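Side-chain contact in cytochrome c-550-like protein (Thermosynechococcus elongatus, PDB 4LJI), which probably works as a low-potential c-type cytochrome that carries electrons through one covalently bound heme and can partly stand in for cytochrome c-550 of photosystem II: residues V62-K67 with A119-A124. Residues are numbered along the deposited sequence; the frame is centred on the assembly and turned at random.
Sequences VSLSLK and AFILRA. With HEC (heme c), chain C.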
loop_
_atom_site.group_PDB
_atom_site.type_symbol
_atom_site.label_atom_id
_atom_site.label_comp_id
_atom_site.label_asym_id
_atom_site.label_seq_id
_atom_site.Cartn_x
_atom_site.Cartn_y
_atom_site.Cartn_z
ATOM N N VAL A 62 13.425 -10.713 4.095
ATOM C CA VAL A 62 13.891 -9.969 2.920
ATOM C C VAL A 62 13.317 -8.533 2.944
ATOM O O VAL A 62 12.401 -8.190 2.173
ATOM C CB VAL A 62 13.555 -10.719 1.578
ATOM C CG1 VAL A 62 14.070 -9.956 0.355
ATOM C CG2 VAL A 62 14.122 -12.139 1.611
ATOM N N SER A 63 13.865 -7.699 3.834
ATOM C CA SER A 63 13.358 -6.349 4.057
ATOM C C SER A 63 14.022 -5.333 3.122
ATOM O O SER A 63 14.833 -5.716 2.262
ATOM C CB SER A 63 13.602 -5.920 5.508
ATOM O OG SER A 63 14.951 -5.568 5.705
ATOM N N LEU A 64 13.696 -4.048 3.299
ATOM C CA LEU A 64 14.339 -2.987 2.533
ATOM C C LEU A 64 15.502 -2.369 3.292
ATOM O O LEU A 64 15.966 -1.268 2.966
ATOM C CB LEU A 64 13.340 -1.938 2.013
ATOM C CG LEU A 64 12.121 -2.490 1.282
ATOM C CD1 LEU A 64 11.235 -1.336 0.761
ATOM C CD2 LEU A 64 12.499 -3.486 0.172
ATOM N N SER A 65 15.994 -3.078 4.318
ATOM C CA SER A 65 17.156 -2.572 5.042
ATOM C C SER A 65 18.369 -2.594 4.131
ATOM O O SER A 65 18.408 -3.425 3.199
ATOM C CB SER A 65 17.465 -3.382 6.304
ATOM O OG SER A 65 17.886 -4.713 6.011
ATOM N N LEU A 66 19.360 -1.729 4.378
ATOM C CA LEU A 66 20.561 -1.711 3.529
ATOM C C LEU A 66 21.282 -3.052 3.587
ATOM O O LEU A 66 21.793 -3.535 2.585
ATOM C CB LEU A 66 21.518 -0.578 3.902
ATOM C CG LEU A 66 22.627 -0.375 2.873
ATOM C CD1 LEU A 66 22.026 -0.070 1.492
ATOM C CD2 LEU A 66 23.625 0.707 3.322
ATOM N N LYS A 67 21.304 -3.662 4.774
ATOM C CA LYS A 67 21.873 -4.998 4.928
ATOM C C LYS A 67 21.224 -6.022 3.989
ATOM O O LYS A 67 21.917 -6.779 3.291
ATOM C CB LYS A 67 21.715 -5.478 6.394
ATOM C CG LYS A 67 21.869 -6.981 6.534
ATOM C CD LYS A 67 21.743 -7.485 7.983
ATOM C CE LYS A 67 21.944 -8.995 7.991
ATOM N NZ LYS A 67 21.792 -9.621 9.340
ATOM N N ALA A 119 15.746 5.710 -5.810
ATOM C CA ALA A 119 16.551 6.663 -5.034
ATOM C C ALA A 119 15.982 6.864 -3.617
ATOM O O ALA A 119 16.724 6.902 -2.641
ATOM C CB ALA A 119 16.650 8.004 -5.751
ATOM N N PHE A 120 14.670 6.999 -3.509
ATOM C CA PHE A 120 14.042 7.120 -2.197
ATOM C C PHE A 120 14.365 5.921 -1.304
ATOM O O PHE A 120 14.783 6.100 -0.170
ATOM C CB PHE A 120 12.531 7.330 -2.311
ATOM C CG PHE A 120 11.847 7.238 -1.007
ATOM C CD1 PHE A 120 11.873 8.301 -0.110
ATOM C CD2 PHE A 120 11.196 6.060 -0.642
ATOM C CE1 PHE A 120 11.222 8.210 1.155
ATOM C CE2 PHE A 120 10.552 5.956 0.631
ATOM C CZ PHE A 120 10.588 7.039 1.522
ATOM N N ILE A 121 14.205 4.703 -1.825
ATOM C CA ILE A 121 14.428 3.491 -1.042
ATOM C C ILE A 121 15.883 3.437 -0.634
ATOM O O ILE A 121 16.206 3.109 0.514
ATOM C CB ILE A 121 14.083 2.218 -1.846
ATOM C CG1 ILE A 121 12.571 2.109 -2.055
ATOM C CG2 ILE A 121 14.606 0.949 -1.120
ATOM C CD1 ILE A 121 12.215 1.037 -3.059
ATOM N N LEU A 122 16.763 3.780 -1.568
ATOM C CA LEU A 122 18.199 3.684 -1.342
ATOM C C LEU A 122 18.688 4.692 -0.300
ATOM O O LEU A 122 19.508 4.359 0.582
ATOM C CB LEU A 122 18.935 3.813 -2.676
ATOM C CG LEU A 122 20.367 3.336 -2.778
ATOM C CD1 LEU A 122 20.520 2.015 -2.055
ATOM C CD2 LEU A 122 20.672 3.190 -4.257
ATOM N N ARG A 123 18.229 5.932 -0.401
ATOM C CA ARG A 123 18.555 6.920 0.626
ATOM C C ARG A 123 17.954 6.620 1.988
ATOM O O ARG A 123 18.597 6.807 3.009
ATOM C CB ARG A 123 18.185 8.326 0.174
ATOM C CG ARG A 123 18.514 9.444 1.167
ATOM C CD ARG A 123 19.991 9.491 1.520
ATOM N NE ARG A 123 20.299 10.735 2.227
ATOM C CZ ARG A 123 21.521 11.125 2.553
ATOM N NH1 ARG A 123 22.564 10.371 2.215
ATOM N NH2 ARG A 123 21.689 12.273 3.207
ATOM N N ALA A 124 16.710 6.161 2.013
ATOM C CA ALA A 124 16.089 5.758 3.245
ATOM C C ALA A 124 16.846 4.642 3.944
ATOM O O ALA A 124 17.067 4.690 5.160
ATOM C CB ALA A 124 14.644 5.317 2.961
HETATM FE FE HEC C . 8.397 -5.572 -2.643
HETATM C CHA HEC C . 11.031 -7.703 -1.979
HETATM C CHB HEC C . 10.604 -3.100 -3.597
HETATM C CHC HEC C . 5.725 -3.500 -3.616
HETATM C CHD HEC C . 6.223 -7.740 -1.267
HETATM N NA HEC C . 10.388 -5.389 -2.722
HETATM C C1A HEC C . 11.283 -6.423 -2.446
HETATM C C2A HEC C . 12.626 -5.919 -2.655
HETATM C C3A HEC C . 12.491 -4.639 -3.095
HETATM C C4A HEC C . 11.133 -4.309 -3.185
HETATM C CMA HEC C . 13.616 -3.714 -3.479
HETATM C CAA HEC C . 13.945 -6.658 -2.422
HETATM C CBA HEC C . 14.384 -6.548 -0.940
HETATM C CGA HEC C . 15.691 -7.235 -0.627
HETATM O O1A HEC C . 16.403 -7.759 -1.529
HETATM O O2A HEC C . 16.091 -7.274 0.582
HETATM N NB HEC C . 8.182 -3.655 -3.437
HETATM C C1B HEC C . 9.221 -2.870 -3.782
HETATM C C2B HEC C . 8.720 -1.658 -4.300
HETATM C C3B HEC C . 7.351 -1.739 -4.361
HETATM C C4B HEC C . 7.029 -3.045 -3.764
HETATM C CMB HEC C . 9.568 -0.511 -4.803
HETATM C CAB HEC C . 6.386 -0.716 -4.833
HETATM C CBB HEC C . 6.482 -0.505 -6.199
HETATM N NC HEC C . 6.342 -5.604 -2.467
HETATM C C1C HEC C . 5.455 -4.680 -2.953
HETATM C C2C HEC C . 4.184 -5.051 -2.499
HETATM C C3C HEC C . 4.301 -6.248 -1.840
HETATM C C4C HEC C . 5.676 -6.614 -1.824
HETATM C CMC HEC C . 2.902 -4.270 -2.754
HETATM C CAC HEC C . 3.172 -6.963 -1.167
HETATM C CBC HEC C . 2.117 -7.421 -1.878
HETATM N ND HEC C . 8.604 -7.341 -1.794
HETATM C C1D HEC C . 7.577 -8.084 -1.355
HETATM C C2D HEC C . 8.067 -9.384 -0.900
HETATM C C3D HEC C . 9.403 -9.382 -1.076
HETATM C C4D HEC C . 9.732 -8.077 -1.629
HETATM C CMD HEC C . 7.225 -10.502 -0.317
HETATM C CAD HEC C . 10.344 -10.520 -0.782
HETATM C CBD HEC C . 10.630 -11.212 -2.130
HETATM C CGD HEC C . 11.381 -12.517 -2.320
HETATM O O1D HEC C . 12.418 -12.815 -1.668
HETATM O O2D HEC C . 10.952 -13.312 -3.193
#
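S63 OG is held by two hydrogen bonds in the turn that presents L64 to I121: it accepts one from the backbone N-H of S65, with N to OG at 3.0 Å and an N-H...O angle of 162°, closing an ST turn, and is also hydrogen-bonded to the carboxylate of D68. S65 in turn is the N-cap of helix 66-70, its OG capping the backbone N of D68. The carbonyl O of S63 lies 2.6 Å from heme propionate oxygen O2A; the propionate is probably protonated, since a carbonyl oxygen has no proton to give.

From this braced turn the bond from CA to CB of L64 points toward helix 111-127, and its CB lies 4.4 Å from CG2 of I121. With L64 CG anti to the carbonyl carbon (chi1 -50°) and CD1 anti to CA (chi2 -178°), CD2 comes over the porphyrin face, 3.5 Å from C3A of the heme. I121 sends its two branches apart: CG2 goes to the leucine, while the extended CG1 arm carries CD1 to the porphyrin edge, 3.5 Å from heme methyl CMB. Farther from the heme, L66 and L122 meet methyl to methyl, CD1 to CD1 at 4.4 Å, a light apolar touch.

L64 also approaches the axial ligand H51 and touches F43 of helix 33-46. Leucine and isoleucine thus form part of the apolar wall of the heme pocket, where the C-terminal helix backs the loop beyond the heme-binding motif, in keeping with the cytochrome c fold.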